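Local coordinates for protein FTT_1639c (Francisella tularensis subsp. tularensis, PDB 7KZW) that is of unknown function, forming a compact, mostly beta-strand domain that is the C-terminal part of a probably membrane-anchored protein, at residues A[11-16]-A[125-130]; A[23-28]-A[88-93]; A[47-52]-A[80-85]; A[54-59]-A[102-107]. The protein carries 3 engineered substitutions. One frame throughout, in Å; residues are numbered along the deposited sequence. Where two conformers were deposited one is given.

In the fold
All four contacts reach one mixed, bulged sheet that folds over so that its halves face each other. Contact 1 joins the two ends of the chain and encloses the others; contact 3 is nested inside contact 2, while contact 4 crosses both. Contacts 1 and 2 meet where strand 6-16 pairs with strand 21-27, and contacts 3 and 4 share strand 48-58. The centres of contacts 2 and 3 are about 13 Å apart, and L91 packs on F48 between them. From the other half, contact 4 reaches contact 2 through Y105 against F26 and V107 against L92. Contacts 1 and 3, whose centres are about 25 Å apart, lie on opposite sides of the chain's centre.

Contact 1 (A[11-16]-A[125-130]); sequences LKHGYS and LVESGG
The short C-terminal helix 124-127 and the chain leaving it lie against the end of strand 6-16, a surface contact beyond that strand's classic beta bulge, where L11 and K12 both face M25. The centre of the contact is a CH-pi contact. CA of S128 sits almost over the middle of the Y15 ring, 3.6 Å from the centroid and only 10° off its normal. CB of S128 comes down beside it, 3.5 Å from CD2 of Y15, and S128 O lies over the same face at 3.5 Å from CZ of Y15. The ring therefore lies flat against backbone, while S128 OG turns back to Y124 O.

Both Y15 and H13 carry CG between the backbone N and carbonyl carbon, the crowded position (chi1 73° for Y15), and from alternate places on the strand both reach toward the helix end. Bent at chi2 (57°), E127 turns its carboxylate back alongside the strand toward H13, its plane perpendicular to the H13 imidazole; OE2 also takes a weak hydrogen bond from N24 ND2. One water joins the two sides: it lies in the imidazole plane at 3.0 Å from H13 ND1 and donates to E127 O at 2.8 Å. The helix ends here, with G129, at positive phi, giving its N-H to V126 O at 3.0 Å.

Helix 124-127 directly follows strand 114-123, the parallel neighbour of strand 6-16; on the other flank runs strand 21-27, where E127 packs on A22 and H13 on N24.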
loop_
_atom_site.group_PDB
_atom_site.type_symbol
_atom_site.label_atom_id
_atom_site.label_comp_id
_atom_site.label_asym_id
_atom_site.label_seq_id
_atom_site.Cartn_x
_atom_site.Cartn_y
_atom_site.Cartn_z
ATOM N N LEU A 11 7.966 2.133 2.482
ATOM C CA LEU A 11 9.062 1.242 2.882
ATOM C C LEU A 11 10.088 1.036 1.799
ATOM O O LEU A 11 11.300 0.978 2.097
ATOM C CB LEU A 11 8.538 -0.146 3.197
ATOM C CG LEU A 11 7.864 -0.342 4.522
ATOM C CD1 LEU A 11 7.188 -1.715 4.618
ATOM C CD2 LEU A 11 8.980 -0.229 5.564
ATOM N N LYS A 12 9.640 0.920 0.552
ATOM C CA LYS A 12 10.520 0.467 -0.519
ATOM C C LYS A 12 9.846 0.871 -1.823
ATOM O O LYS A 12 8.620 0.987 -1.896
ATOM C CB LYS A 12 10.599 -1.081 -0.465
ATOM C CG LYS A 12 11.722 -1.689 -1.249
ATOM C CD LYS A 12 11.856 -3.196 -0.936
ATOM C CE LYS A 12 13.259 -3.711 -1.347
ATOM N NZ LYS A 12 13.234 -4.915 -2.250
ATOM N N HIS A 13 10.646 1.105 -2.848
ATOM C CA HIS A 13 10.111 1.293 -4.198
ATOM C C HIS A 13 11.096 0.699 -5.189
ATOM O O HIS A 13 12.270 0.484 -4.871
ATOM C CB HIS A 13 9.907 2.783 -4.472
ATOM C CG HIS A 13 11.167 3.597 -4.398
ATOM N ND1 HIS A 13 11.909 3.929 -5.506
ATOM C CD2 HIS A 13 11.795 4.164 -3.343
ATOM C CE1 HIS A 13 12.958 4.650 -5.136
ATOM N NE2 HIS A 13 12.906 4.813 -3.833
ATOM N N GLY A 14 10.625 0.442 -6.409
ATOM C CA GLY A 14 11.504 -0.107 -7.430
ATOM C C GLY A 14 10.769 -0.241 -8.742
ATOM O O GLY A 14 9.594 0.132 -8.864
ATOM N N TYR A 15 11.476 -0.774 -9.732
ATOM C CA TYR A 15 10.899 -0.926 -11.067
ATOM C C TYR A 15 11.660 -2.007 -11.824
ATOM O O TYR A 15 12.793 -2.375 -11.465
ATOM C CB TYR A 15 10.928 0.408 -11.856
ATOM C CG TYR A 15 12.296 0.817 -12.325
ATOM C CD1 TYR A 15 13.241 1.375 -11.431
ATOM C CD2 TYR A 15 12.661 0.674 -13.656
ATOM C CE1 TYR A 15 14.515 1.771 -11.869
ATOM C CE2 TYR A 15 13.952 1.062 -14.077
ATOM C CZ TYR A 15 14.838 1.620 -13.162
ATOM O OH TYR A 15 16.121 2.025 -13.513
ATOM N N SER A 16 11.054 -2.479 -12.913
ATOM C CA SER A 16 11.696 -3.422 -13.836
ATOM C C SER A 16 11.505 -2.894 -15.238
ATOM O O SER A 16 10.366 -2.798 -15.701
ATOM C CB SER A 16 11.053 -4.819 -13.739
ATOM O OG SER A 16 11.452 -5.619 -14.864
ATOM N N LEU A 125 6.716 5.969 -15.654
ATOM C CA LEU A 125 7.674 6.983 -16.157
ATOM C C LEU A 125 8.470 7.591 -15.010
ATOM O O LEU A 125 9.708 7.646 -15.036
ATOM C CB LEU A 125 6.918 8.053 -16.942
ATOM C CG LEU A 125 7.746 9.239 -17.478
ATOM C CD1 LEU A 125 8.855 8.768 -18.371
ATOM C CD2 LEU A 125 6.785 10.179 -18.190
ATOM N N VAL A 126 7.772 8.028 -13.968
ATOM C CA VAL A 126 8.480 8.677 -12.887
ATOM C C VAL A 126 9.313 7.675 -12.118
ATOM O O VAL A 126 10.496 7.887 -11.851
ATOM C CB VAL A 126 7.500 9.416 -11.978
ATOM C CG1 VAL A 126 8.203 9.787 -10.671
ATOM C CG2 VAL A 126 6.981 10.664 -12.669
ATOM N N GLU A 127 8.724 6.528 -11.779
ATOM C CA GLU A 127 9.386 5.589 -10.896
ATOM C C GLU A 127 10.599 4.961 -11.544
ATOM O O GLU A 127 11.548 4.569 -10.846
ATOM C CB GLU A 127 8.347 4.540 -10.478
ATOM C CG GLU A 127 8.534 4.003 -9.130
ATOM C CD GLU A 127 8.535 5.045 -8.043
ATOM O OE1 GLU A 127 7.892 6.125 -8.103
ATOM O OE2 GLU A 127 9.232 4.775 -7.094
ATOM N N SER A 128 10.602 4.824 -12.878
ATOM C CA SER A 128 11.742 4.242 -13.575
ATOM C C SER A 128 12.907 5.213 -13.725
ATOM O O SER A 128 13.979 4.816 -14.192
ATOM C CB SER A 128 11.305 3.650 -14.908
ATOM O OG SER A 128 10.922 4.689 -15.777
ATOM N N GLY A 129 12.731 6.455 -13.279
ATOM C CA GLY A 129 13.827 7.355 -13.084
ATOM C C GLY A 129 14.267 8.130 -14.291
ATOM O O GLY A 129 15.200 8.937 -14.187
ATOM N N GLY A 130 13.608 7.946 -15.425
ATOM C CA GLY A 130 13.977 8.671 -16.619
ATOM C C GLY A 130 13.270 10.020 -16.725
ATOM O O GLY A 130 12.397 10.401 -15.952
HETATM O O HOH W 1 12.081 3.246 -8.386
#

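Contact 2 (A[23-28]-A[88-93]); sequences YNMFGF and RNELLK. Engineered in segment 23-28: M25 (natural residue Ile).
M25, an engineered residue present as selenomethionine, lies obliquely across both E90 and K93. Its CG is anti to the backbone N (chi1 -176°), and bends at chi2 and chi3 fold the chain over the neighbouring strand, setting SE 3.8 Å from CB of K93 and CE 3.6 Å from OE2 of E90. K93 runs out fully extended and crosses Y23 at a slant, its CE 3.8 Å from CB of Y23. Its NZ is too far from the tyrosine ring for more than a weak cation-pi attraction; its salt-bridge partner is E95. E90, also extended beyond CG, receives R88 NH2 at OE2 from above the carboxylate plane, 2.9 Å away. On the other face of the sheet F26 and L92 stand as a hydrogen-bonded antiparallel pair, CD2 of F26 near CB of L92, buried against Y105 and V107 of strand 102-111.

A classic beta bulge divides the pairing. F26 N points nearly straight at L92 O (2.8 Å, 177°), but F26 O is gripped by two donors, L91 N at 2.8 Å in the carbonyl plane and L92 N at 3.2 Å from above it. Past the bulge G27, with no side chain, brings its CA to 3.3 Å from N89 O, and F28 N closes the pairing on that same oxygen.

The chemistry thus differs between the faces: the M25 face carries charges that are paired off around a selenomethionine, while the side chains of F26 and L92 meet through carbon alone, and the extra residue of the bulge costs no hydrogen bond at F26 O.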
loop_
_atom_site.group_PDB
_atom_site.type_symbol
_atom_site.label_atom_id
_atom_site.label_comp_id
_atom_site.label_asym_id
_atom_site.label_seq_id
_atom_site.Cartn_x
_atom_site.Cartn_y
_atom_site.Cartn_z
ATOM N N TYR A 23 6.738 -0.187 -8.501
ATOM C CA TYR A 23 5.924 -0.339 -7.312
ATOM C C TYR A 23 6.352 0.608 -6.216
ATOM O O TYR A 23 7.479 1.143 -6.181
ATOM C CB TYR A 23 5.933 -1.785 -6.800
ATOM C CG TYR A 23 7.242 -2.136 -6.172
ATOM C CD1 TYR A 23 7.444 -1.951 -4.799
ATOM C CD2 TYR A 23 8.311 -2.599 -6.938
ATOM C CE1 TYR A 23 8.666 -2.264 -4.219
ATOM C CE2 TYR A 23 9.581 -2.882 -6.344
ATOM C CZ TYR A 23 9.717 -2.702 -4.988
ATOM O OH TYR A 23 10.933 -3.005 -4.360
ATOM N N ASN A 24 5.411 0.839 -5.298
ATOM C CA ASN A 24 5.674 1.449 -3.988
ATOM C C ASN A 24 5.117 0.482 -2.951
ATOM O O ASN A 24 3.957 0.022 -3.072
ATOM C CB ASN A 24 4.931 2.783 -3.790
ATOM C CG ASN A 24 5.604 4.016 -4.427
ATOM O OD1 ASN A 24 5.176 5.137 -4.149
ATOM N ND2 ASN A 24 6.725 3.840 -5.179
HETATM N N MSE A 25 5.896 0.170 -1.916
HETATM C CA MSE A 25 5.430 -0.660 -0.810
HETATM C C MSE A 25 5.259 0.233 0.412
HETATM O O MSE A 25 6.217 0.900 0.804
HETATM C CB MSE A 25 6.486 -1.730 -0.510
HETATM C CG MSE A 25 6.084 -2.720 0.545
HETATM SE SE MSE A 25 4.698 -3.909 -0.037
HETATM C CE MSE A 25 5.729 -5.090 -1.153
ATOM N N PHE A 26 4.060 0.222 0.989
ATOM C CA PHE A 26 3.754 1.006 2.177
ATOM C C PHE A 26 3.649 0.101 3.382
ATOM O O PHE A 26 3.102 -1.021 3.279
ATOM C CB PHE A 26 2.444 1.759 1.992
ATOM C CG PHE A 26 2.466 2.685 0.810
ATOM C CD1 PHE A 26 3.122 3.887 0.900
ATOM C CD2 PHE A 26 1.893 2.331 -0.402
ATOM C CE1 PHE A 26 3.173 4.765 -0.183
ATOM C CE2 PHE A 26 1.924 3.190 -1.488
ATOM C CZ PHE A 26 2.571 4.395 -1.388
ATOM N N GLY A 27 4.141 0.566 4.525
ATOM C CA GLY A 27 4.095 -0.212 5.747
ATOM C C GLY A 27 5.042 0.390 6.773
ATOM O O GLY A 27 5.434 1.546 6.651
ATOM N N PHE A 28 5.452 -0.434 7.736
ATOM C CA PHE A 28 6.200 0.071 8.887
ATOM C C PHE A 28 7.532 -0.659 9.028
ATOM O O PHE A 28 7.707 -1.787 8.557
ATOM C CB PHE A 28 5.393 -0.109 10.183
ATOM C CG PHE A 28 4.056 0.575 10.138
ATOM C CD1 PHE A 28 3.962 1.922 10.441
ATOM C CD2 PHE A 28 2.888 -0.132 9.807
ATOM C CE1 PHE A 28 2.758 2.608 10.366
ATOM C CE2 PHE A 28 1.654 0.534 9.764
ATOM C CZ PHE A 28 1.597 1.911 10.057
ATOM N N ARG A 88 6.664 -8.921 7.318
ATOM C CA ARG A 88 7.648 -7.856 7.199
ATOM C C ARG A 88 7.012 -6.492 7.369
ATOM O O ARG A 88 7.565 -5.481 6.927
ATOM C CB ARG A 88 8.382 -7.940 5.867
ATOM C CG ARG A 88 9.294 -9.131 5.741
ATOM C CD ARG A 88 10.239 -8.995 4.534
ATOM N NE ARG A 88 9.573 -8.471 3.335
ATOM C CZ ARG A 88 9.116 -9.256 2.364
ATOM N NH1 ARG A 88 9.280 -10.570 2.473
ATOM N NH2 ARG A 88 8.502 -8.745 1.294
ATOM N N ASN A 89 5.821 -6.458 7.976
ATOM C CA ASN A 89 5.117 -5.218 8.303
ATOM C C ASN A 89 4.759 -4.383 7.080
ATOM O O ASN A 89 4.693 -3.151 7.141
ATOM C CB ASN A 89 5.838 -4.420 9.388
ATOM C CG ASN A 89 5.838 -5.166 10.671
ATOM O OD1 ASN A 89 4.803 -5.524 11.181
ATOM N ND2 ASN A 89 7.042 -5.478 11.171
ATOM N N GLU A 90 4.492 -5.066 5.972
ATOM C CA GLU A 90 3.970 -4.400 4.775
ATOM C C GLU A 90 2.443 -4.365 4.814
ATOM O O GLU A 90 1.786 -5.368 5.200
ATOM C CB GLU A 90 4.406 -5.165 3.550
ATOM C CG GLU A 90 5.947 -5.290 3.429
ATOM C CD GLU A 90 6.371 -6.293 2.391
ATOM O OE1 GLU A 90 5.629 -7.272 2.172
ATOM O OE2 GLU A 90 7.447 -6.088 1.791
ATOM N N LEU A 91 1.862 -3.205 4.465
ATOM C CA LEU A 91 0.408 -3.072 4.409
ATOM C C LEU A 91 -0.107 -3.121 2.968
ATOM O O LEU A 91 -1.124 -3.758 2.690
ATOM C CB LEU A 91 -0.066 -1.785 5.109
ATOM C CG LEU A 91 -1.592 -1.769 5.259
ATOM C CD1 LEU A 91 -2.113 -2.791 6.331
ATOM C CD2 LEU A 91 -1.999 -0.353 5.677
ATOM N N LEU A 92 0.510 -2.334 2.062
ATOM C CA LEU A 92 -0.027 -2.188 0.714
ATOM C C LEU A 92 1.119 -2.194 -0.260
ATOM O O LEU A 92 2.079 -1.442 -0.082
ATOM C CB LEU A 92 -0.727 -0.838 0.553
ATOM C CG LEU A 92 -1.948 -0.577 1.398
ATOM C CD1 LEU A 92 -2.405 0.930 1.194
ATOM C CD2 LEU A 92 -3.132 -1.498 1.030
ATOM N N LYS A 93 0.964 -2.952 -1.348
ATOM C CA LYS A 93 1.865 -2.820 -2.501
ATOM C C LYS A 93 1.102 -2.168 -3.638
ATOM O O LYS A 93 0.117 -2.720 -4.138
ATOM C CB LYS A 93 2.352 -4.170 -2.978
ATOM C CG LYS A 93 3.447 -3.987 -4.028
ATOM C CD LYS A 93 3.895 -5.382 -4.490
ATOM C CE LYS A 93 5.026 -5.250 -5.535
ATOM N NZ LYS A 93 5.494 -6.596 -6.040
HETATM O O HOH W 2 9.559 -3.459 7.562
#

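Contact 3 (A[47-52]-A[80-85]); sequences EFLVNI and SFTAYL
F48, F81 and V50 bury more of their surface here than the other residues, all on one face of a regular antiparallel pairing. F81 places CG between its backbone N and carbonyl carbon (chi1 54°), so the ring lies alongside V50 and both point the same way. CB of V50 stands over one ring face, toward the rim, in a CH-pi contact 3.9 Å from the centroid; V50 CG1 continues to CZ of F81 at 3.6 Å. CG2 of I52 meets the same ring at its edge, 3.6 Å from CE1 of F81. F48 leans the other way and crosses L85 obliquely, CE1 3.6 Å from CG of L85.

Two pairs of backbone bonds set this up, F48 with A83 and V50 with F81; V50 N aims nearly along the F81 carbonyl axis at 2.8 Å. Beyond F48, at the E47 end of the pairing, a water donates to E47 OE2 and lies 2.7 Å from Y84 OH.

Strand 79-83 is the outermost strand on this side, with strand 48-58 between it and strand 102-111. The buried face meets the opposite half of the sheet: F48 and A83 rest on L91, F81 on L92, and F81 also stacks on Y64.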
loop_
_atom_site.group_PDB
_atom_site.type_symbol
_atom_site.label_atom_id
_atom_site.label_comp_id
_atom_site.label_asym_id
_atom_site.label_seq_id
_atom_site.Cartn_x
_atom_site.Cartn_y
_atom_site.Cartn_z
ATOM N N GLU A 47 -6.272 -5.448 12.748
ATOM C CA GLU A 47 -7.066 -5.127 11.573
ATOM C C GLU A 47 -6.817 -3.676 11.173
ATOM O O GLU A 47 -6.978 -2.759 12.002
ATOM C CB GLU A 47 -8.573 -5.221 11.895
ATOM C CG GLU A 47 -9.225 -6.437 11.366
ATOM C CD GLU A 47 -10.717 -6.541 11.679
ATOM O OE1 GLU A 47 -11.395 -5.541 11.748
ATOM O OE2 GLU A 47 -11.136 -7.698 11.973
ATOM N N PHE A 48 -6.531 -3.432 9.900
ATOM C CA PHE A 48 -6.538 -2.096 9.317
ATOM C C PHE A 48 -7.802 -1.934 8.482
ATOM O O PHE A 48 -8.097 -2.800 7.628
ATOM C CB PHE A 48 -5.316 -1.877 8.419
ATOM C CG PHE A 48 -4.038 -1.695 9.209
ATOM C CD1 PHE A 48 -3.442 -2.730 9.884
ATOM C CD2 PHE A 48 -3.400 -0.442 9.197
ATOM C CE1 PHE A 48 -2.249 -2.543 10.571
ATOM C CE2 PHE A 48 -2.179 -0.245 9.912
ATOM C CZ PHE A 48 -1.626 -1.312 10.607
ATOM N N LEU A 49 -8.627 -0.943 8.803
ATOM C CA LEU A 49 -9.876 -0.681 8.106
ATOM C C LEU A 49 -9.532 0.463 7.169
ATOM O O LEU A 49 -9.162 1.563 7.607
ATOM C CB LEU A 49 -10.964 -0.339 9.105
ATOM C CG LEU A 49 -11.142 -1.448 10.137
ATOM C CD1 LEU A 49 -12.189 -0.939 11.160
ATOM C CD2 LEU A 49 -11.653 -2.785 9.510
ATOM N N VAL A 50 -9.542 0.191 5.863
ATOM C CA VAL A 50 -8.904 1.054 4.885
ATOM C C VAL A 50 -9.935 1.590 3.921
ATOM O O VAL A 50 -10.764 0.857 3.406
ATOM C CB VAL A 50 -7.796 0.314 4.118
ATOM C CG1 VAL A 50 -7.060 1.353 3.207
ATOM C CG2 VAL A 50 -6.845 -0.385 5.071
ATOM N N ASN A 51 -9.875 2.897 3.673
ATOM C CA ASN A 51 -10.632 3.501 2.601
ATOM C C ASN A 51 -9.634 4.049 1.586
ATOM O O ASN A 51 -8.720 4.799 1.954
ATOM C CB ASN A 51 -11.387 4.722 3.130
ATOM C CG ASN A 51 -12.670 4.372 3.774
ATOM O OD1 ASN A 51 -12.771 4.327 5.025
ATOM N ND2 ASN A 51 -13.686 4.164 2.929
ATOM N N ILE A 52 -9.769 3.677 0.324
ATOM C CA ILE A 52 -8.950 4.301 -0.696
ATOM C C ILE A 52 -9.839 4.986 -1.729
ATOM O O ILE A 52 -11.022 4.665 -1.887
ATOM C CB ILE A 52 -8.021 3.324 -1.387
ATOM C CG1 ILE A 52 -8.825 2.447 -2.341
ATOM C CG2 ILE A 52 -7.288 2.509 -0.346
ATOM C CD1 ILE A 52 -7.936 1.761 -3.354
ATOM N N SER A 80 -13.509 0.403 0.041
ATOM C CA SER A 80 -13.053 0.160 1.395
ATOM C C SER A 80 -12.793 -1.332 1.575
ATOM O O SER A 80 -13.399 -2.188 0.917
ATOM C CB SER A 80 -14.074 0.618 2.463
ATOM O OG SER A 80 -15.254 -0.180 2.453
ATOM N N PHE A 81 -11.870 -1.631 2.464
ATOM C CA PHE A 81 -11.507 -3.035 2.671
ATOM C C PHE A 81 -10.813 -3.208 4.020
ATOM O O PHE A 81 -10.364 -2.232 4.637
ATOM C CB PHE A 81 -10.608 -3.590 1.530
ATOM C CG PHE A 81 -9.341 -2.771 1.267
ATOM C CD1 PHE A 81 -9.387 -1.638 0.449
ATOM C CD2 PHE A 81 -8.123 -3.115 1.843
ATOM C CE1 PHE A 81 -8.248 -0.905 0.207
ATOM C CE2 PHE A 81 -6.988 -2.363 1.604
ATOM C CZ PHE A 81 -7.034 -1.281 0.799
ATOM N N THR A 82 -10.655 -4.461 4.409
ATOM C CA THR A 82 -9.891 -4.830 5.614
ATOM C C THR A 82 -8.558 -5.418 5.208
ATOM O O THR A 82 -8.509 -6.264 4.314
ATOM C CB THR A 82 -10.651 -5.873 6.383
ATOM O OG1 THR A 82 -11.988 -5.440 6.582
ATOM C CG2 THR A 82 -9.948 -6.135 7.782
ATOM N N ALA A 83 -7.489 -4.963 5.822
ATOM C CA ALA A 83 -6.124 -5.402 5.490
ATOM C C ALA A 83 -5.319 -5.682 6.743
ATOM O O ALA A 83 -5.625 -5.165 7.830
ATOM C CB ALA A 83 -5.398 -4.289 4.728
ATOM N N TYR A 84 -4.336 -6.556 6.611
ATOM C CA TYR A 84 -3.471 -6.957 7.701
ATOM C C TYR A 84 -2.036 -6.781 7.276
ATOM O O TYR A 84 -1.705 -6.891 6.107
ATOM C CB TYR A 84 -3.710 -8.436 8.025
ATOM C CG TYR A 84 -5.116 -8.668 8.534
ATOM C CD1 TYR A 84 -6.160 -8.921 7.666
ATOM C CD2 TYR A 84 -5.379 -8.581 9.890
ATOM C CE1 TYR A 84 -7.467 -9.107 8.145
ATOM C CE2 TYR A 84 -6.684 -8.717 10.373
ATOM C CZ TYR A 84 -7.683 -9.026 9.485
ATOM O OH TYR A 84 -8.992 -9.206 9.943
ATOM N N LEU A 85 -1.159 -6.539 8.248
ATOM C CA LEU A 85 0.255 -6.395 7.945
ATOM C C LEU A 85 0.890 -7.754 7.668
ATOM O O LEU A 85 0.663 -8.723 8.407
ATOM C CB LEU A 85 0.959 -5.785 9.150
ATOM C CG LEU A 85 0.651 -4.312 9.407
ATOM C CD1 LEU A 85 1.265 -3.910 10.736
ATOM C CD2 LEU A 85 1.243 -3.438 8.259
HETATM O O HOH W 3 -9.218 -10.168 12.480
#

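Contact 4 (A[54-59]-A[102-107]); sequences VGDNQG and NIDYKV
Four backbone hydrogen bonds hold the segments together, and they reveal an irregularity. Q58 and N102 bond reciprocally, Q58 N to N102 O and N102 N to Q58 O, both 2.9 Å. Further on, D104 meets two residues: its O takes G55 N at 3.0 Å in a nearly straight bond (171°), while its N gives to D56 O at 3.0 Å. CA-H...O contacts fill in between, the shortest from I103 CA to D56 O at 3.2 Å.

Apolar contact is confined to the inner face. I103, with CG1 anti to the backbone N, lies alongside N57 and crosses V54 at about a right angle; CD1 of I103 is 3.9 Å from V54 CG1. N57 directs ND2 elsewhere, to T76 O and C60 O.

Like charges meet on the outer face. The carboxylates of D56 and D104 run side by side, pointing the same way, with OD2 of D56 3.4 Å from OD2 of D104 and the planes 38° apart. The pair probably raises the pKa of one acid; N121 ND2, which holds D104 OD1 as well as N102 OD1, would ease the repulsion.

An extra residue opposite D104, with the register shifting by one between V54 and N57, is a beta bulge. The chain of strand 48-58 turns its corner here at G55 and D56 while remaining paired with strand 102-111, as bulges allow in strongly bent sheets.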
loop_
_atom_site.group_PDB
_atom_site.type_symbol
_atom_site.label_atom_id
_atom_site.label_comp_id
_atom_site.label_asym_id
_atom_site.label_seq_id
_atom_site.Cartn_x
_atom_site.Cartn_y
_atom_site.Cartn_z
ATOM N N VAL A 54 -9.569 6.716 -5.700
ATOM C CA VAL A 54 -8.732 6.650 -6.890
ATOM C C VAL A 54 -9.316 7.572 -7.943
ATOM O O VAL A 54 -10.548 7.558 -8.177
ATOM C CB VAL A 54 -8.632 5.208 -7.420
ATOM C CG1 VAL A 54 -7.882 5.099 -8.739
ATOM C CG2 VAL A 54 -8.001 4.231 -6.368
ATOM N N GLY A 55 -8.469 8.388 -8.559
ATOM C CA GLY A 55 -8.855 9.219 -9.689
ATOM C C GLY A 55 -8.350 8.576 -10.964
ATOM O O GLY A 55 -8.788 7.474 -11.332
ATOM N N ASP A 56 -7.446 9.233 -11.667
ATOM C CA ASP A 56 -6.813 8.609 -12.821
ATOM C C ASP A 56 -6.241 7.273 -12.395
ATOM O O ASP A 56 -5.540 7.196 -11.391
ATOM C CB ASP A 56 -5.652 9.459 -13.335
ATOM C CG ASP A 56 -6.106 10.795 -13.949
ATOM O OD1 ASP A 56 -7.260 10.958 -14.373
ATOM O OD2 ASP A 56 -5.251 11.749 -14.087
ATOM N N ASN A 57 -6.458 6.230 -13.206
ATOM C CA ASN A 57 -5.782 4.942 -13.010
ATOM C C ASN A 57 -5.693 4.254 -14.370
ATOM O O ASN A 57 -6.704 3.738 -14.869
ATOM C CB ASN A 57 -6.482 4.035 -11.999
ATOM C CG ASN A 57 -5.740 2.710 -11.861
ATOM O OD1 ASN A 57 -4.680 2.544 -12.475
ATOM N ND2 ASN A 57 -6.239 1.812 -11.055
ATOM N N GLN A 58 -4.512 4.256 -14.978
ATOM C CA GLN A 58 -4.206 3.370 -16.092
ATOM C C GLN A 58 -3.171 2.373 -15.602
ATOM O O GLN A 58 -2.059 2.773 -15.225
ATOM C CB GLN A 58 -3.694 4.127 -17.311
ATOM C CG GLN A 58 -3.373 3.232 -18.474
ATOM C CD GLN A 58 -2.994 4.052 -19.684
ATOM O OE1 GLN A 58 -3.035 5.291 -19.640
ATOM N NE2 GLN A 58 -2.564 3.379 -20.749
ATOM N N GLY A 59 -3.524 1.101 -15.582
ATOM C CA GLY A 59 -2.546 0.049 -15.363
ATOM C C GLY A 59 -2.046 -0.159 -13.946
ATOM O O GLY A 59 -1.014 -0.835 -13.774
ATOM N N ASN A 102 -0.220 4.993 -14.659
ATOM C CA ASN A 102 -0.283 6.175 -13.810
ATOM C C ASN A 102 -1.502 6.065 -12.933
ATOM O O ASN A 102 -2.576 5.688 -13.416
ATOM C CB ASN A 102 -0.426 7.368 -14.738
ATOM C CG ASN A 102 -0.617 8.690 -13.990
ATOM O OD1 ASN A 102 0.298 9.130 -13.340
ATOM N ND2 ASN A 102 -1.809 9.277 -14.084
ATOM N N ILE A 103 -1.349 6.469 -11.668
ATOM C CA ILE A 103 -2.500 6.497 -10.762
ATOM C C ILE A 103 -2.353 7.673 -9.782
ATOM O O ILE A 103 -1.280 7.925 -9.221
ATOM C CB ILE A 103 -2.631 5.154 -10.005
ATOM C CG1 ILE A 103 -3.863 5.197 -9.096
ATOM C CG2 ILE A 103 -1.342 4.804 -9.189
ATOM C CD1 ILE A 103 -4.188 3.845 -8.451
ATOM N N ASP A 104 -3.459 8.362 -9.539
ATOM C CA ASP A 104 -3.578 9.301 -8.414
ATOM C C ASP A 104 -4.509 8.697 -7.360
ATOM O O ASP A 104 -5.605 8.219 -7.669
ATOM C CB ASP A 104 -4.242 10.584 -8.878
ATOM C CG ASP A 104 -3.409 11.321 -9.882
ATOM O OD1 ASP A 104 -2.178 11.515 -9.644
ATOM O OD2 ASP A 104 -3.940 11.830 -10.902
ATOM N N TYR A 105 -4.074 8.740 -6.097
ATOM C CA TYR A 105 -4.817 8.009 -5.067
ATOM C C TYR A 105 -4.733 8.751 -3.733
ATOM O O TYR A 105 -3.893 9.654 -3.528
ATOM C CB TYR A 105 -4.225 6.590 -4.857
ATOM C CG TYR A 105 -2.795 6.647 -4.409
ATOM C CD1 TYR A 105 -2.468 6.775 -3.046
ATOM C CD2 TYR A 105 -1.763 6.620 -5.321
ATOM C CE1 TYR A 105 -1.155 6.900 -2.658
ATOM C CE2 TYR A 105 -0.435 6.702 -4.919
ATOM C CZ TYR A 105 -0.149 6.859 -3.564
ATOM O OH TYR A 105 1.115 6.973 -3.066
ATOM N N LYS A 106 -5.670 8.363 -2.846
ATOM C CA LYS A 106 -5.633 8.782 -1.433
ATOM C C LYS A 106 -5.962 7.525 -0.626
ATOM O O LYS A 106 -6.898 6.811 -0.950
ATOM C CB LYS A 106 -6.644 9.878 -1.129
ATOM C CG LYS A 106 -6.682 10.252 0.362
ATOM C CD LYS A 106 -7.643 11.473 0.567
ATOM C CE LYS A 106 -7.626 12.007 2.020
ATOM N NZ LYS A 106 -6.397 12.778 2.343
ATOM N N VAL A 107 -5.146 7.234 0.383
ATOM C CA VAL A 107 -5.365 6.116 1.301
ATOM C C VAL A 107 -5.613 6.668 2.680
ATOM O O VAL A 107 -4.838 7.511 3.152
ATOM C CB VAL A 107 -4.123 5.198 1.352
ATOM C CG1 VAL A 107 -4.328 4.076 2.385
ATOM C CG2 VAL A 107 -3.743 4.672 -0.034
#